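PDB 2QVO: uncharacterized protein AF_1382 from Archaeoglobus fulgidus DSM 4304, which is of unknown function but has a winged helix-turn-helix fold, consistent with a role in binding DNA. Local coordinates for residues E16-I21 against Q78-Q83; T20-S25 against I71-K76. All blocks are in the same frame, centred on the assembly; numbering follows the deposited sequence.

Both contacts are buried and apolar, and both start from helix 12-26, which packs on helix 75-90 through L18 and M19 and on strand 68-73 mainly through I21 and Y22, with L18 and Y22 touching both. Interaction 1 is a small contact of leucine, methionine, isoleucine and alanine, with no hydrogen bond across it. Interaction 2, further along helix 12-26, sets the same helix against a strand of the wing and buries somewhat more surface, again without a bond across. The two adjoin: the L18 CD1 methyl of interaction 1 touches L73 CD2 of interaction 2 at 3.7 Å, and the Y22 ring lies against A81. T20 OG1 bonds to E16 O within helix 12-26 and R72 bridges to E63, neither spanning its contact.

Interaction 1 of 2, residues E16-I21 against Q78-Q83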
loop_
_atom_site.group_PDB
_atom_site.type_symbol
_atom_site.label_atom_id
_atom_site.label_comp_id
_atom_site.label_asym_id
_atom_site.label_seq_id
_atom_site.Cartn_x
_atom_site.Cartn_y
_atom_site.Cartn_z
ATOM N N GLU A 16 -4.419 -2.782 -4.446
ATOM C CA GLU A 16 -3.124 -3.191 -4.993
ATOM C C GLU A 16 -1.982 -2.419 -4.332
ATOM O O GLU A 16 -0.925 -2.994 -4.069
ATOM C CB GLU A 16 -3.053 -2.971 -6.508
ATOM C CG GLU A 16 -3.774 -4.015 -7.353
ATOM C CD GLU A 16 -3.898 -3.591 -8.816
ATOM O OE1 GLU A 16 -3.036 -2.809 -9.302
ATOM O OE2 GLU A 16 -4.858 -4.037 -9.480
ATOM N N ILE A 17 -2.190 -1.131 -4.079
ATOM C CA ILE A 17 -1.179 -0.309 -3.401
ATOM C C ILE A 17 -0.940 -0.808 -1.968
ATOM O O ILE A 17 0.207 -1.040 -1.540
ATOM C CB ILE A 17 -1.538 1.202 -3.473
ATOM C CG1 ILE A 17 -1.449 1.660 -4.935
ATOM C CG2 ILE A 17 -0.597 2.048 -2.609
ATOM C CD1 ILE A 17 -2.241 2.913 -5.258
ATOM N N LEU A 18 -2.033 -1.007 -1.236
ATOM C CA LEU A 18 -1.938 -1.488 0.129
ATOM C C LEU A 18 -1.231 -2.833 0.245
ATOM O O LEU A 18 -0.383 -3.004 1.130
ATOM C CB LEU A 18 -3.345 -1.606 0.739
ATOM C CG LEU A 18 -3.345 -2.020 2.211
ATOM C CD1 LEU A 18 -2.652 -0.976 3.084
ATOM C CD2 LEU A 18 -4.804 -2.289 2.687
ATOM N N MET A 19 -1.593 -3.781 -0.619
ATOM C CA MET A 19 -1.074 -5.141 -0.524
ATOM C C MET A 19 0.371 -5.149 -1.005
ATOM O O MET A 19 1.173 -5.908 -0.489
ATOM C CB MET A 19 -1.934 -6.150 -1.295
ATOM C CG MET A 19 -3.378 -6.322 -0.682
ATOM S SD MET A 19 -3.426 -6.426 1.109
ATOM C CE MET A 19 -2.902 -8.122 1.302
ATOM N N THR A 20 0.696 -4.271 -1.956
ATOM C CA THR A 20 2.108 -4.107 -2.381
ATOM C C THR A 20 3.016 -3.667 -1.239
ATOM O O THR A 20 4.110 -4.219 -1.057
ATOM C CB THR A 20 2.252 -3.118 -3.578
ATOM O OG1 THR A 20 1.547 -3.641 -4.713
ATOM C CG2 THR A 20 3.726 -2.939 -3.954
ATOM N N ILE A 21 2.579 -2.673 -0.469
ATOM C CA ILE A 21 3.327 -2.220 0.705
ATOM C C ILE A 21 3.466 -3.368 1.701
ATOM O O ILE A 21 4.541 -3.601 2.244
ATOM C CB ILE A 21 2.632 -1.007 1.386
ATOM C CG1 ILE A 21 2.481 0.151 0.389
ATOM C CG2 ILE A 21 3.390 -0.542 2.656
ATOM C CD1 ILE A 21 1.522 1.257 0.871
ATOM N N GLN A 78 -1.229 -2.484 8.987
ATOM C CA GLN A 78 -0.823 -3.887 8.912
ATOM C C GLN A 78 -1.985 -4.841 9.185
ATOM O O GLN A 78 -2.171 -5.822 8.461
ATOM C CB GLN A 78 0.349 -4.204 9.866
ATOM C CG GLN A 78 0.737 -5.675 9.823
ATOM C CD GLN A 78 2.220 -5.931 10.003
ATOM O OE1 GLN A 78 2.964 -5.081 10.494
ATOM N NE2 GLN A 78 2.659 -7.124 9.609
ATOM N N LYS A 79 -2.737 -4.562 10.243
ATOM C CA LYS A 79 -3.895 -5.387 10.617
ATOM C C LYS A 79 -4.898 -5.481 9.458
ATOM O O LYS A 79 -5.303 -6.568 9.054
ATOM C CB LYS A 79 -4.575 -4.786 11.841
ATOM C CG LYS A 79 -3.912 -5.087 13.189
ATOM C CD LYS A 79 -4.628 -4.278 14.264
ATOM C CE LYS A 79 -4.379 -4.785 15.664
ATOM N NZ LYS A 79 -5.216 -4.011 16.630
ATOM N N ILE A 80 -5.261 -4.326 8.913
ATOM C CA ILE A 80 -6.155 -4.260 7.747
ATOM C C ILE A 80 -5.629 -5.094 6.571
ATOM O O ILE A 80 -6.346 -5.925 6.022
ATOM C CB ILE A 80 -6.421 -2.802 7.333
ATOM C CG1 ILE A 80 -7.267 -2.097 8.401
ATOM C CG2 ILE A 80 -7.097 -2.727 5.932
ATOM C CD1 ILE A 80 -7.334 -0.601 8.255
ATOM N N ALA A 81 -4.362 -4.900 6.197
ATOM C CA ALA A 81 -3.792 -5.686 5.093
ATOM C C ALA A 81 -3.857 -7.185 5.332
ATOM O O ALA A 81 -4.151 -7.947 4.425
ATOM C CB ALA A 81 -2.346 -5.251 4.802
ATOM N N GLN A 82 -3.552 -7.610 6.550
ATOM C CA GLN A 82 -3.586 -9.020 6.895
ATOM C C GLN A 82 -4.984 -9.629 6.729
ATOM O O GLN A 82 -5.127 -10.754 6.228
ATOM C CB GLN A 82 -3.062 -9.210 8.316
ATOM C CG GLN A 82 -1.544 -9.146 8.375
ATOM C CD GLN A 82 -0.982 -9.036 9.783
ATOM O OE1 GLN A 82 -1.712 -8.806 10.759
ATOM N NE2 GLN A 82 0.329 -9.198 9.892
ATOM N N GLN A 83 -5.999 -8.862 7.117
ATOM C CA GLN A 83 -7.398 -9.286 7.002
ATOM C C GLN A 83 -7.848 -9.329 5.540
ATOM O O GLN A 83 -8.556 -10.245 5.132
ATOM C CB GLN A 83 -8.310 -8.370 7.821
ATOM C CG GLN A 83 -8.093 -8.411 9.339
ATOM C CD GLN A 83 -8.755 -9.603 10.015
ATOM O OE1 GLN A 83 -9.931 -9.908 9.775
ATOM N NE2 GLN A 83 -8.001 -10.286 10.870
#
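L18 reaches across to the near side of helix 75-90, overlapping both I80 and A81. A chi1 of -176°, which sets CG opposite the backbone N, carries it out from helix 12-26 toward its partner, where it splits: CD2 meets the CG2 methyl of I80 at 4.0 Å, while the branch point CG lies 4.3 Å from A81 CB. The L18 and I80 side chains cross at about a right angle, so they touch methyl to methyl, L18 CD2 on the branch methyl of I80, rather than along their lengths. M19 meets the alanine beside L18. Its chain bends at chi2 and again at chi3, which brings the sulfur in beside the methyl, SD to A81 CB 4.0 Å, and lays the terminal CE against the A81 backbone, 3.4 Å from its carbonyl O. A81 thus presents its methyl to two larger side chains of helix 12-26, and the small alanine is consistent with the 6.3 Å between the CA atoms of M19 and A81, the short axes passing 9.8 Å apart. The segments are steeply inclined, at 106°, which confines the contact to this patch. Around the contact, M59 touches both L18 and I80, L73 of strand 68-73 packs on L18, and the neighbouring I17 turns instead to I50, I51 and F54 of helix 44-56, placing helix 12-26 between that helix and helix 75-90.

Interaction 2 of 2, residues T20-S25 against I71-K76; sequences TIYYES and IRLTDK
L73 and I21 pack against each other where helix 12-26 crosses a strand of the wing in this winged helix-turn-helix fold, and together they bury most of the surface of the contact. The helix and strand 71-73 run at 90° to one another, with their short axes 8.6 Å apart. I21 spreads its two arms over alternate residues of the strand. Its CG2, anti to the backbone N, presses on the branch point of L73, CG2 to CG 3.8 Å, while CD1 at the end of the other arm meets the CG2 methyl of I71 at 3.9 Å. I71 and L73 both direct their side chains toward the helix, as the alternation of a strand requires; R72 between them points away and forms a salt bridge with E63. I36 of helix 33-39 packs on both I21 and I71, and V60 of the adjacent strand on I71 and L73. Y22, whose ring goes on to pack on A81 and Q82 of helix 75-90, completes the contact: L73 CD1 lies 3.9 Å from its CA and also approaches the edge of its ring, near the ring plane, with Y22 CD1 4.2 Å from that methyl.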
loop_
_atom_site.group_PDB
_atom_site.type_symbol
_atom_site.label_atom_id
_atom_site.label_comp_id
_atom_site.label_asym_id
_atom_site.label_seq_id
_atom_site.Cartn_x
_atom_site.Cartn_y
_atom_site.Cartn_z
ATOM N N THR A 20 0.696 -4.271 -1.956
ATOM C CA THR A 20 2.108 -4.107 -2.381
ATOM C C THR A 20 3.016 -3.667 -1.239
ATOM O O THR A 20 4.110 -4.219 -1.057
ATOM C CB THR A 20 2.252 -3.118 -3.578
ATOM O OG1 THR A 20 1.547 -3.641 -4.713
ATOM C CG2 THR A 20 3.726 -2.939 -3.954
ATOM N N ILE A 21 2.579 -2.673 -0.469
ATOM C CA ILE A 21 3.327 -2.220 0.705
ATOM C C ILE A 21 3.466 -3.368 1.701
ATOM O O ILE A 21 4.541 -3.601 2.244
ATOM C CB ILE A 21 2.632 -1.007 1.386
ATOM C CG1 ILE A 21 2.481 0.151 0.389
ATOM C CG2 ILE A 21 3.390 -0.542 2.656
ATOM C CD1 ILE A 21 1.522 1.257 0.871
ATOM N N TYR A 22 2.361 -4.067 1.940
ATOM C CA TYR A 22 2.327 -5.190 2.868
ATOM C C TYR A 22 3.374 -6.262 2.510
ATOM O O TYR A 22 4.243 -6.595 3.340
ATOM C CB TYR A 22 0.904 -5.770 2.903
ATOM C CG TYR A 22 0.758 -7.019 3.744
ATOM C CD1 TYR A 22 0.728 -6.946 5.141
ATOM C CD2 TYR A 22 0.660 -8.268 3.141
ATOM C CE1 TYR A 22 0.603 -8.107 5.915
ATOM C CE2 TYR A 22 0.526 -9.431 3.903
ATOM C CZ TYR A 22 0.500 -9.341 5.277
ATOM O OH TYR A 22 0.381 -10.504 6.009
ATOM N N TYR A 23 3.306 -6.779 1.287
ATOM C CA TYR A 23 4.202 -7.856 0.862
ATOM C C TYR A 23 5.652 -7.403 0.757
ATOM O O TYR A 23 6.556 -8.139 1.128
ATOM C CB TYR A 23 3.739 -8.498 -0.437
ATOM C CG TYR A 23 2.534 -9.384 -0.219
ATOM C CD1 TYR A 23 2.638 -10.553 0.549
ATOM C CD2 TYR A 23 1.299 -9.046 -0.747
ATOM C CE1 TYR A 23 1.544 -11.367 0.764
ATOM C CE2 TYR A 23 0.183 -9.852 -0.528
ATOM C CZ TYR A 23 0.320 -11.009 0.225
ATOM O OH TYR A 23 -0.772 -11.820 0.439
ATOM N N GLU A 24 5.863 -6.184 0.274
ATOM C CA GLU A 24 7.231 -5.653 0.177
ATOM C C GLU A 24 7.876 -5.503 1.576
ATOM O O GLU A 24 9.027 -5.904 1.784
ATOM C CB GLU A 24 7.227 -4.328 -0.594
ATOM C CG GLU A 24 8.593 -3.664 -0.731
ATOM C CD GLU A 24 9.528 -4.347 -1.728
ATOM O OE1 GLU A 24 10.420 -3.640 -2.238
ATOM O OE2 GLU A 24 9.404 -5.573 -1.982
ATOM N N SER A 25 7.132 -4.956 2.536
ATOM C CA SER A 25 7.651 -4.790 3.901
ATOM C C SER A 25 7.868 -6.143 4.590
ATOM O O SER A 25 8.898 -6.355 5.244
ATOM C CB SER A 25 6.731 -3.901 4.737
ATOM O OG SER A 25 5.399 -4.370 4.655
ATOM N N ILE A 71 7.585 4.506 2.593
ATOM C CA ILE A 71 6.245 4.314 3.152
ATOM C C ILE A 71 6.266 3.096 4.070
ATOM O O ILE A 71 6.766 2.047 3.685
ATOM C CB ILE A 71 5.240 4.137 2.015
ATOM C CG1 ILE A 71 5.234 5.402 1.146
ATOM C CG2 ILE A 71 3.843 3.858 2.572
ATOM C CD1 ILE A 71 5.286 5.140 -0.305
ATOM N N ARG A 72 5.729 3.236 5.278
ATOM C CA ARG A 72 5.624 2.095 6.195
ATOM C C ARG A 72 4.200 1.980 6.728
ATOM O O ARG A 72 3.566 2.999 6.992
ATOM C CB ARG A 72 6.626 2.212 7.346
ATOM C CG ARG A 72 6.289 3.254 8.425
ATOM C CD ARG A 72 7.261 3.176 9.590
ATOM N NE ARG A 72 8.623 3.053 9.066
ATOM C CZ ARG A 72 9.394 4.084 8.728
ATOM N NH1 ARG A 72 8.960 5.333 8.896
ATOM N NH2 ARG A 72 10.609 3.860 8.237
ATOM N N LEU A 73 3.711 0.750 6.871
ATOM C CA LEU A 73 2.392 0.509 7.479
ATOM C C LEU A 73 2.434 0.784 8.964
ATOM O O LEU A 73 3.395 0.408 9.643
ATOM C CB LEU A 73 1.925 -0.937 7.257
ATOM C CG LEU A 73 1.471 -1.340 5.849
ATOM C CD1 LEU A 73 1.192 -2.821 5.777
ATOM C CD2 LEU A 73 0.252 -0.546 5.411
ATOM N N THR A 74 1.393 1.442 9.467
ATOM C CA THR A 74 1.189 1.562 10.902
ATOM C C THR A 74 0.644 0.219 11.381
ATOM O O THR A 74 0.324 -0.644 10.566
ATOM C CB THR A 74 0.190 2.670 11.241
ATOM O OG1 THR A 74 -1.062 2.392 10.593
ATOM C CG2 THR A 74 0.726 4.033 10.792
ATOM N N ASP A 75 0.563 0.024 12.698
ATOM C CA ASP A 75 -0.051 -1.202 13.219
ATOM C C ASP A 75 -1.456 -1.392 12.638
ATOM O O ASP A 75 -1.822 -2.499 12.259
ATOM C CB ASP A 75 -0.050 -1.219 14.757
ATOM C CG ASP A 75 1.355 -1.431 15.340
ATOM O OD1 ASP A 75 2.213 -2.038 14.660
ATOM O OD2 ASP A 75 1.605 -0.992 16.491
ATOM N N LYS A 76 -2.196 -0.292 12.531
ATOM C CA LYS A 76 -3.543 -0.257 11.951
ATOM C C LYS A 76 -3.515 -0.718 10.495
ATOM O O LYS A 76 -4.259 -1.616 10.113
ATOM C CB LYS A 76 -4.102 1.162 12.039
ATOM C CG LYS A 76 -5.522 1.308 11.535
ATOM C CD LYS A 76 -5.941 2.757 11.538
ATOM C CE LYS A 76 -7.414 2.841 11.249
ATOM N NZ LYS A 76 -7.846 4.222 10.963
#